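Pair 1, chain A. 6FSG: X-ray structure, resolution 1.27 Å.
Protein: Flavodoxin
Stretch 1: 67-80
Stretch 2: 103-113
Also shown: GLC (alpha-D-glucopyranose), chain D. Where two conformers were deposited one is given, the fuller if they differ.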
# COMPACT_ATOMS: atom_id res chain seq x y z
N ASP A 67 11.88 -5.36 -6.11
CA ASP A 67 11.90 -3.96 -6.53
C ASP A 67 11.59 -2.99 -5.40
O ASP A 67 11.83 -1.79 -5.57
CB ASP A 67 10.94 -3.72 -7.69
CG ASP A 67 11.34 -4.47 -8.95
OD1 ASP A 67 12.55 -4.69 -9.16
OD2 ASP A 67 10.43 -4.83 -9.73
N PHE A 68 11.08 -3.47 -4.25
CA PHE A 68 10.81 -2.63 -3.08
C PHE A 68 12.02 -2.51 -2.15
O PHE A 68 11.98 -1.69 -1.22
CB PHE A 68 9.60 -3.18 -2.28
CG PHE A 68 8.39 -2.28 -2.27
CD1 PHE A 68 8.45 -1.03 -1.69
CD2 PHE A 68 7.18 -2.70 -2.82
CE1 PHE A 68 7.33 -0.20 -1.68
CE2 PHE A 68 6.07 -1.88 -2.81
CZ PHE A 68 6.14 -0.64 -2.23
N LEU A 69 13.10 -3.28 -2.36
CA LEU A 69 14.15 -3.38 -1.34
C LEU A 69 14.89 -2.06 -1.14
O LEU A 69 15.15 -1.65 0.00
CB LEU A 69 15.10 -4.53 -1.68
CG LEU A 69 14.49 -5.94 -1.61
CD1 LEU A 69 15.46 -6.99 -2.13
CD2 LEU A 69 14.05 -6.27 -0.19
N ASP A 70 15.27 -1.37 -2.22
CA ASP A 70 15.98 -0.11 -2.06
C ASP A 70 15.09 0.94 -1.40
O ASP A 70 15.54 1.66 -0.51
CB ASP A 70 16.50 0.42 -3.40
CG ASP A 70 17.64 -0.41 -3.96
OD1 ASP A 70 18.26 -1.20 -3.21
OD2 ASP A 70 17.94 -0.24 -5.16
N PHE A 71 13.83 1.02 -1.82
CA PHE A 71 12.88 1.95 -1.21
C PHE A 71 12.72 1.67 0.28
O PHE A 71 12.72 2.60 1.10
CB PHE A 71 11.55 1.78 -1.95
CG PHE A 71 10.46 2.76 -1.57
CD1 PHE A 71 9.67 2.54 -0.44
CD2 PHE A 71 10.18 3.85 -2.37
CE1 PHE A 71 8.63 3.40 -0.12
CE2 PHE A 71 9.15 4.71 -2.06
CZ PHE A 71 8.38 4.49 -0.92
N TYR A 72 12.60 0.40 0.64
CA TYR A 72 12.44 -0.01 2.03
C TYR A 72 13.64 0.43 2.87
O TYR A 72 13.47 0.93 3.98
CB TYR A 72 12.24 -1.52 2.07
CG TYR A 72 12.08 -2.14 3.44
CD1 TYR A 72 10.91 -2.00 4.16
CD2 TYR A 72 13.10 -2.91 3.98
CE1 TYR A 72 10.76 -2.59 5.40
CE2 TYR A 72 12.96 -3.49 5.22
CZ TYR A 72 11.80 -3.33 5.93
OH TYR A 72 11.69 -3.94 7.16
N ASP A 73 14.86 0.21 2.36
CA ASP A 73 16.04 0.72 3.05
C ASP A 73 15.93 2.23 3.26
O ASP A 73 16.12 2.73 4.37
CB ASP A 73 17.29 0.38 2.25
CG ASP A 73 17.60 -1.11 2.25
OD1 ASP A 73 17.02 -1.86 3.06
OD2 ASP A 73 18.45 -1.53 1.43
N ALA A 74 15.60 2.96 2.20
CA ALA A 74 15.56 4.42 2.25
C ALA A 74 14.50 4.94 3.21
O ALA A 74 14.60 6.09 3.67
CB ALA A 74 15.38 4.98 0.84
N MET A 75 13.51 4.11 3.57
CA MET A 75 12.50 4.55 4.51
C MET A 75 13.07 4.77 5.91
O MET A 75 12.46 5.49 6.70
CB MET A 75 11.33 3.55 4.58
CG MET A 75 10.44 3.50 3.33
SD MET A 75 9.13 2.26 3.45
CE MET A 75 7.95 3.08 4.52
N ASP A 76 14.24 4.20 6.22
CA ASP A 76 14.83 4.45 7.53
C ASP A 76 15.29 5.89 7.73
O ASP A 76 15.64 6.26 8.86
CB ASP A 76 15.97 3.47 7.81
CG ASP A 76 15.47 2.07 8.08
OD1 ASP A 76 14.37 1.93 8.67
OD2 ASP A 76 16.15 1.11 7.68
N SER A 77 15.27 6.72 6.68
CA SER A 77 15.76 8.09 6.76
C SER A 77 14.65 9.14 6.62
O SER A 77 14.96 10.34 6.57
CB SER A 77 16.83 8.33 5.69
OG SER A 77 17.92 7.45 5.87
N ILE A 78 13.39 8.72 6.53
CA ILE A 78 12.27 9.65 6.33
C ILE A 78 11.44 9.80 7.60
O ILE A 78 11.37 8.90 8.43
CB ILE A 78 11.40 9.23 5.11
CG1 ILE A 78 10.62 7.96 5.41
CG2 ILE A 78 12.27 9.09 3.86
CD1 ILE A 78 9.78 7.45 4.28
N ASP A 79 10.77 10.95 7.70
CA ASP A 79 9.94 11.32 8.85
C ASP A 79 8.48 11.38 8.38
O ASP A 79 8.11 12.24 7.58
CB ASP A 79 10.41 12.67 9.40
CG ASP A 79 9.63 13.13 10.61
OD1 ASP A 79 8.60 12.53 10.97
OD2 ASP A 79 10.07 14.14 11.21
N LEU A 80 7.67 10.43 8.87
CA LEU A 80 6.27 10.35 8.49
C LEU A 80 5.32 10.71 9.63
O LEU A 80 4.13 10.38 9.56
CB LEU A 80 5.93 8.96 7.95
CG LEU A 80 6.80 8.47 6.79
CD1 LEU A 80 6.37 7.09 6.34
CD2 LEU A 80 6.74 9.46 5.63
N ASP A 103 2.51 -6.97 6.19
CA ASP A 103 2.87 -6.78 7.59
C ASP A 103 4.22 -6.08 7.74
O ASP A 103 4.39 -5.24 8.64
CB ASP A 103 2.87 -8.15 8.27
CG ASP A 103 1.51 -8.83 8.19
OD1 ASP A 103 0.55 -8.28 8.76
OD2 ASP A 103 1.43 -9.88 7.52
N ILE A 104 5.18 -6.40 6.86
CA ILE A 104 6.50 -5.77 6.90
C ILE A 104 6.40 -4.28 6.60
O ILE A 104 7.02 -3.44 7.27
CB ILE A 104 7.45 -6.47 5.90
CG1 ILE A 104 7.77 -7.90 6.38
CG2 ILE A 104 8.74 -5.66 5.70
CD1 ILE A 104 8.36 -8.82 5.30
N LEU A 105 5.63 -3.92 5.56
CA LEU A 105 5.49 -2.51 5.21
C LEU A 105 4.74 -1.74 6.29
O LEU A 105 5.09 -0.59 6.61
CB LEU A 105 4.84 -2.35 3.84
CG LEU A 105 5.72 -2.80 2.68
CD1 LEU A 105 4.98 -2.71 1.36
CD2 LEU A 105 7.03 -2.03 2.61
N ILE A 106 3.70 -2.35 6.89
CA ILE A 106 3.02 -1.71 8.02
C ILE A 106 4.01 -1.39 9.13
O ILE A 106 4.03 -0.28 9.68
CB ILE A 106 1.84 -2.56 8.51
CG1 ILE A 106 0.65 -2.45 7.52
CG2 ILE A 106 1.43 -2.14 9.94
CD1 ILE A 106 -0.50 -3.38 7.85
N GLU A 107 4.83 -2.38 9.50
CA GLU A 107 5.81 -2.16 10.57
C GLU A 107 6.71 -0.97 10.27
O GLU A 107 7.01 -0.17 11.17
CB GLU A 107 6.63 -3.44 10.76
CG GLU A 107 7.76 -3.37 11.77
CD GLU A 107 8.59 -4.64 11.74
OE1 GLU A 107 9.42 -4.81 10.82
OE2 GLU A 107 8.35 -5.50 12.60
N LYS A 108 7.21 -0.87 9.04
CA LYS A 108 8.14 0.22 8.72
C LYS A 108 7.44 1.58 8.78
O LYS A 108 8.00 2.55 9.31
CB LYS A 108 8.78 -0.03 7.35
CG LYS A 108 9.92 0.94 6.99
CD LYS A 108 11.07 0.97 8.01
CE LYS A 108 11.76 -0.39 8.12
NZ LYS A 108 12.92 -0.34 9.05
N LEU A 109 6.21 1.66 8.29
CA LEU A 109 5.44 2.90 8.42
C LEU A 109 5.28 3.29 9.88
O LEU A 109 5.42 4.47 10.22
CB LEU A 109 4.07 2.75 7.75
CG LEU A 109 4.08 2.65 6.21
CD1 LEU A 109 2.79 2.03 5.70
CD2 LEU A 109 4.30 4.02 5.59
N GLN A 110 5.00 2.32 10.75
CA GLN A 110 4.88 2.61 12.18
C GLN A 110 6.17 3.17 12.73
O GLN A 110 6.16 4.13 13.52
CB GLN A 110 4.53 1.33 12.95
CG GLN A 110 3.21 0.69 12.59
CD GLN A 110 3.09 -0.70 13.20
OE1 GLN A 110 4.08 -1.30 13.62
NE2 GLN A 110 1.86 -1.22 13.25
N GLU A 111 7.30 2.56 12.36
CA GLU A 111 8.59 2.99 12.87
C GLU A 111 8.89 4.43 12.50
O GLU A 111 9.58 5.13 13.25
CB GLU A 111 9.71 2.10 12.33
CG GLU A 111 9.75 0.71 12.93
CD GLU A 111 10.82 -0.18 12.32
OE1 GLU A 111 11.61 0.29 11.47
OE2 GLU A 111 10.88 -1.36 12.72
N ARG A 112 8.43 4.88 11.34
CA ARG A 112 8.75 6.22 10.86
C ARG A 112 7.72 7.26 11.31
O ARG A 112 7.83 8.43 10.93
CB ARG A 112 8.91 6.23 9.34
CG ARG A 112 9.92 5.21 8.76
CD ARG A 112 11.22 5.09 9.54
NE ARG A 112 11.85 6.40 9.66
CZ ARG A 112 12.74 6.71 10.58
NH1 ARG A 112 13.17 5.78 11.42
NH2 ARG A 112 13.22 7.94 10.64
N GLY A 113 6.75 6.86 12.15
CA GLY A 113 5.84 7.79 12.79
C GLY A 113 4.48 7.94 12.13
O GLY A 113 3.67 8.75 12.60
C1 GLC D . 14.26 9.11 13.47
C2 GLC D . 14.23 7.67 13.98
C3 GLC D . 15.65 7.19 14.21
C4 GLC D . 16.47 7.36 12.94
C5 GLC D . 16.34 8.76 12.35
C6 GLC D . 16.97 8.79 10.96
O1 GLC D . 14.92 9.96 14.41
O2 GLC D . 13.48 7.59 15.20
O3 GLC D . 15.63 5.81 14.58
O4 GLC D . 17.85 7.11 13.25
O5 GLC D . 14.97 9.13 12.23
O6 GLC D . 16.47 9.92 10.22
O HOH W 1 9.53 -3.47 8.54
O HOH W 2 14.51 -0.51 6.24
O HOH W 3 13.76 -3.09 9.12
O HOH W 4 13.15 2.80 11.11
O HOH W 5 13.75 11.02 9.62
O HOH W 6 10.17 9.79 12.22

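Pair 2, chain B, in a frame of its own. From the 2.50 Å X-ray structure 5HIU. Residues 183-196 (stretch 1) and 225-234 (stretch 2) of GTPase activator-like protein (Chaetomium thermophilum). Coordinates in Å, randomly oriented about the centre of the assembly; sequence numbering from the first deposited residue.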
# COMPACT_ATOMS: atom_id res chain seq x y z
N ASN B 183 -3.59 -17.04 3.65
CA ASN B 183 -3.02 -17.20 2.30
C ASN B 183 -2.64 -15.86 1.69
O ASN B 183 -1.55 -15.69 1.14
CB ASN B 183 -4.03 -17.87 1.37
CG ASN B 183 -4.10 -19.37 1.56
OD1 ASN B 183 -3.34 -19.93 2.32
ND2 ASN B 183 -5.00 -20.02 0.83
N LEU B 184 -3.58 -14.93 1.80
CA LEU B 184 -3.42 -13.57 1.29
C LEU B 184 -2.23 -12.86 1.97
O LEU B 184 -1.41 -12.28 1.30
CB LEU B 184 -4.74 -12.82 1.49
CG LEU B 184 -4.81 -11.38 0.98
CD1 LEU B 184 -4.63 -11.31 -0.52
CD2 LEU B 184 -6.14 -10.73 1.39
N SER B 185 -2.11 -12.95 3.28
CA SER B 185 -0.95 -12.36 3.93
C SER B 185 0.32 -12.89 3.36
O SER B 185 1.23 -12.14 3.07
CB SER B 185 -0.95 -12.66 5.40
OG SER B 185 -2.11 -12.12 5.94
N GLN B 186 0.39 -14.20 3.23
CA GLN B 186 1.62 -14.85 2.90
C GLN B 186 2.04 -14.50 1.48
O GLN B 186 3.25 -14.36 1.19
CB GLN B 186 1.48 -16.34 3.07
CG GLN B 186 2.81 -17.03 2.87
CD GLN B 186 2.80 -18.46 3.32
OE1 GLN B 186 1.76 -18.99 3.71
NE2 GLN B 186 3.96 -19.10 3.26
N LEU B 187 1.05 -14.33 0.61
CA LEU B 187 1.28 -13.89 -0.73
C LEU B 187 1.79 -12.44 -0.79
O LEU B 187 2.76 -12.14 -1.51
CB LEU B 187 -0.00 -14.06 -1.56
CG LEU B 187 -0.01 -13.59 -3.00
CD1 LEU B 187 1.01 -14.31 -3.87
CD2 LEU B 187 -1.39 -13.81 -3.56
N PHE B 188 1.15 -11.53 -0.05
CA PHE B 188 1.64 -10.15 0.06
C PHE B 188 3.10 -10.17 0.52
O PHE B 188 3.96 -9.50 -0.06
CB PHE B 188 0.86 -9.32 1.11
CG PHE B 188 -0.47 -8.78 0.64
CD1 PHE B 188 -0.55 -7.99 -0.47
CD2 PHE B 188 -1.62 -9.00 1.39
CE1 PHE B 188 -1.76 -7.47 -0.87
CE2 PHE B 188 -2.84 -8.49 0.99
CZ PHE B 188 -2.91 -7.73 -0.14
N ALA B 189 3.38 -10.95 1.56
CA ALA B 189 4.78 -11.08 2.00
C ALA B 189 5.65 -11.51 0.82
O ALA B 189 6.70 -10.94 0.60
CB ALA B 189 4.91 -12.08 3.15
N LEU B 190 5.18 -12.48 0.03
CA LEU B 190 5.97 -12.97 -1.11
C LEU B 190 6.17 -11.93 -2.17
O LEU B 190 7.22 -11.88 -2.78
CB LEU B 190 5.32 -14.20 -1.73
CG LEU B 190 6.15 -14.97 -2.76
CD1 LEU B 190 7.38 -15.56 -2.11
CD2 LEU B 190 5.31 -16.08 -3.36
N VAL B 191 5.16 -11.12 -2.41
CA VAL B 191 5.22 -10.09 -3.44
C VAL B 191 6.21 -9.01 -2.99
O VAL B 191 7.02 -8.53 -3.78
CB VAL B 191 3.85 -9.44 -3.67
CG1 VAL B 191 3.96 -8.28 -4.61
CG2 VAL B 191 2.86 -10.44 -4.22
N LYS B 192 6.14 -8.62 -1.73
CA LYS B 192 7.12 -7.70 -1.14
C LYS B 192 8.56 -8.21 -1.37
O LYS B 192 9.42 -7.45 -1.78
CB LYS B 192 6.80 -7.52 0.34
CG LYS B 192 7.60 -6.48 1.08
CD LYS B 192 7.49 -6.69 2.60
CE LYS B 192 8.60 -5.97 3.37
NZ LYS B 192 8.40 -6.03 4.84
N ASP B 193 8.81 -9.49 -1.13
CA ASP B 193 10.18 -10.04 -1.21
C ASP B 193 10.71 -10.20 -2.63
O ASP B 193 11.92 -10.05 -2.89
CB ASP B 193 10.24 -11.38 -0.51
CG ASP B 193 9.99 -11.25 0.97
OD1 ASP B 193 9.96 -10.11 1.47
OD2 ASP B 193 9.83 -12.29 1.65
N VAL B 194 9.80 -10.51 -3.55
CA VAL B 194 10.19 -10.68 -4.93
C VAL B 194 10.59 -9.32 -5.47
O VAL B 194 11.57 -9.21 -6.19
CB VAL B 194 9.09 -11.38 -5.72
CG1 VAL B 194 9.42 -11.40 -7.20
CG2 VAL B 194 8.96 -12.82 -5.23
N ILE B 195 9.88 -8.28 -5.07
CA ILE B 195 10.21 -6.91 -5.44
C ILE B 195 11.59 -6.55 -4.91
O ILE B 195 12.45 -6.06 -5.64
CB ILE B 195 9.13 -5.92 -4.96
CG1 ILE B 195 7.94 -5.98 -5.93
CG2 ILE B 195 9.65 -4.50 -4.94
CD1 ILE B 195 6.65 -5.36 -5.43
N LYS B 196 11.82 -6.86 -3.64
CA LYS B 196 13.07 -6.54 -2.99
C LYS B 196 14.24 -7.14 -3.74
O LYS B 196 15.18 -6.42 -4.11
CB LYS B 196 13.07 -7.02 -1.54
CG LYS B 196 14.39 -6.81 -0.84
CD LYS B 196 14.29 -6.77 0.67
CE LYS B 196 15.69 -6.92 1.28
NZ LYS B 196 15.76 -6.69 2.76
N ASP B 225 -5.09 -5.27 7.98
CA ASP B 225 -3.82 -5.95 7.68
C ASP B 225 -3.52 -5.99 6.20
O ASP B 225 -2.36 -5.83 5.82
CB ASP B 225 -3.77 -7.37 8.27
CG ASP B 225 -3.36 -7.38 9.74
OD1 ASP B 225 -2.75 -6.40 10.25
OD2 ASP B 225 -3.67 -8.40 10.41
N ASP B 226 -4.55 -6.21 5.37
CA ASP B 226 -4.43 -6.05 3.93
C ASP B 226 -3.92 -4.65 3.56
O ASP B 226 -3.12 -4.50 2.65
CB ASP B 226 -5.78 -6.27 3.24
CG ASP B 226 -6.34 -7.68 3.42
OD1 ASP B 226 -5.57 -8.60 3.76
OD2 ASP B 226 -7.57 -7.87 3.19
N LEU B 227 -4.39 -3.61 4.24
CA LEU B 227 -3.91 -2.26 3.94
C LEU B 227 -2.48 -2.09 4.36
O LEU B 227 -1.69 -1.48 3.67
CB LEU B 227 -4.73 -1.19 4.66
CG LEU B 227 -6.11 -0.92 4.14
CD1 LEU B 227 -6.79 0.07 5.07
CD2 LEU B 227 -6.07 -0.39 2.72
N ARG B 228 -2.16 -2.60 5.54
CA ARG B 228 -0.80 -2.51 6.03
C ARG B 228 0.05 -3.20 4.99
O ARG B 228 1.09 -2.68 4.58
CB ARG B 228 -0.67 -3.16 7.41
CG ARG B 228 0.74 -3.30 7.90
CD ARG B 228 0.80 -3.93 9.29
NE ARG B 228 0.72 -2.93 10.35
CZ ARG B 228 -0.40 -2.52 10.94
NH1 ARG B 228 -1.59 -3.03 10.62
NH2 ARG B 228 -0.33 -1.59 11.89
N ALA B 229 -0.42 -4.35 4.54
CA ALA B 229 0.35 -5.19 3.63
C ALA B 229 0.55 -4.50 2.29
O ALA B 229 1.66 -4.47 1.80
CB ALA B 229 -0.33 -6.55 3.45
N CYS B 230 -0.51 -3.93 1.72
CA CYS B 230 -0.42 -3.20 0.46
C CYS B 230 0.48 -1.99 0.53
O CYS B 230 1.13 -1.65 -0.45
CB CYS B 230 -1.79 -2.75 0.00
SG CYS B 230 -2.84 -4.13 -0.40
N ILE B 231 0.51 -1.32 1.68
CA ILE B 231 1.41 -0.19 1.85
C ILE B 231 2.84 -0.68 1.78
O ILE B 231 3.70 -0.05 1.15
CB ILE B 231 1.19 0.52 3.18
CG1 ILE B 231 -0.12 1.30 3.13
CG2 ILE B 231 2.32 1.49 3.51
CD1 ILE B 231 -0.65 1.63 4.51
N HIS B 232 3.11 -1.79 2.45
CA HIS B 232 4.45 -2.35 2.43
C HIS B 232 4.83 -2.81 1.04
O HIS B 232 5.98 -2.63 0.64
CB HIS B 232 4.61 -3.42 3.51
CG HIS B 232 4.41 -2.87 4.89
ND1 HIS B 232 4.98 -1.69 5.30
CD2 HIS B 232 3.64 -3.30 5.92
CE1 HIS B 232 4.60 -1.42 6.53
NE2 HIS B 232 3.79 -2.38 6.93
N VAL B 233 3.87 -3.29 0.25
CA VAL B 233 4.18 -3.66 -1.12
C VAL B 233 4.62 -2.42 -1.89
O VAL B 233 5.59 -2.45 -2.62
CB VAL B 233 3.03 -4.39 -1.81
CG1 VAL B 233 3.17 -4.35 -3.32
CG2 VAL B 233 3.00 -5.83 -1.33
N ILE B 234 3.92 -1.33 -1.68
CA ILE B 234 4.21 -0.09 -2.38
C ILE B 234 5.50 0.50 -1.89
O ILE B 234 6.30 0.97 -2.68
CB ILE B 234 3.04 0.91 -2.25
CG1 ILE B 234 1.89 0.43 -3.13
CG2 ILE B 234 3.46 2.31 -2.69
CD1 ILE B 234 0.57 1.02 -2.72

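Superposing N, CA and C of 14 central residues brings pair 2 onto pair 1 with an RMSD of 0.8 Å. In both, two helical segments run side by side in the same direction: the axes make 26° at a closest approach of 11.3 Å in pair 1, and 10° at 9.1 Å in pair 2. The second stretches agree best, A:Leu109 and B:Cys230 matching to 0.1 Å at CA. Pair 1 buries 738 Å² between its stretches, pair 2 441 Å².

The central match is A:Met75 with B:Phe188; CA atoms and side-chain centres each lie 1.0 Å apart, and both CA-to-CB bonds point toward the partner. A:Met75 reaches across with its terminal methyl, CE lying 3.8 Å from A:Lys108 CG and 3.9 Å from A:Leu109 CD2. B:Phe188 fills the space with a ring, a knob among B:Asp226, B:Ala229, B:Cys230 and B:Val233. B:Ala229 CB lies over one ring face, 3.5 Å from B:Phe188 CD2, and B:Cys230 SG approaches obliquely, 3.5 Å from B:Phe188 CE1.

The residues facing this position differ accordingly. A:Lys108 and B:Ala229 match within 0.3 Å at CA, and both point toward the other stretch. The alanine ends at the ring, whereas the lysine continues past A:Tyr72, its CE 3.6 Å from A:Tyr72 CE1, to a salt bridge of 2.7 Å between A:Lys108 NZ and A:Asp76 OD1. The counterpart of A:Asp76 is B:Ala189, which points away and makes no contact. One turn earlier, A:Leu105 matches B:Asp226: the leucine places CD2 4.2 Å from A:Tyr72 CD1, while B:Asp226 OD1 lies 3.2 Å from B:Leu184 CD2 and is hydrogen-bonded elsewhere in the structure.

The sharpest divergence is A:Arg112 against B:Val233, with CA atoms 0.7 Å apart but side-chain centres 3.8 Å apart. B:Val233 is a compact knob among B:Phe188, B:Val191, B:Lys192 and B:Ile195; its CG2 lies 4.2 Å from B:Val191 CG1. A:Arg112 instead bonds the backbone at A:Ile78, the match of B:Val191: NE and NH2 of A:Arg112 donate to A:Ile78 O at 2.8 and 3.0 Å. A:Arg112 NH2 also donates to O5 of the bound glucose at 2.6 Å, and A:Leu80 N donates to A:Arg112 O at 2.9 Å.

Pair 2 has no hydrogen bond across its stretches. On closely similar backbones, it therefore packs largely through interlocking apolar side chains, whereas pair 1 combines apolar contacts with long charged side chains whose ends find polar partners.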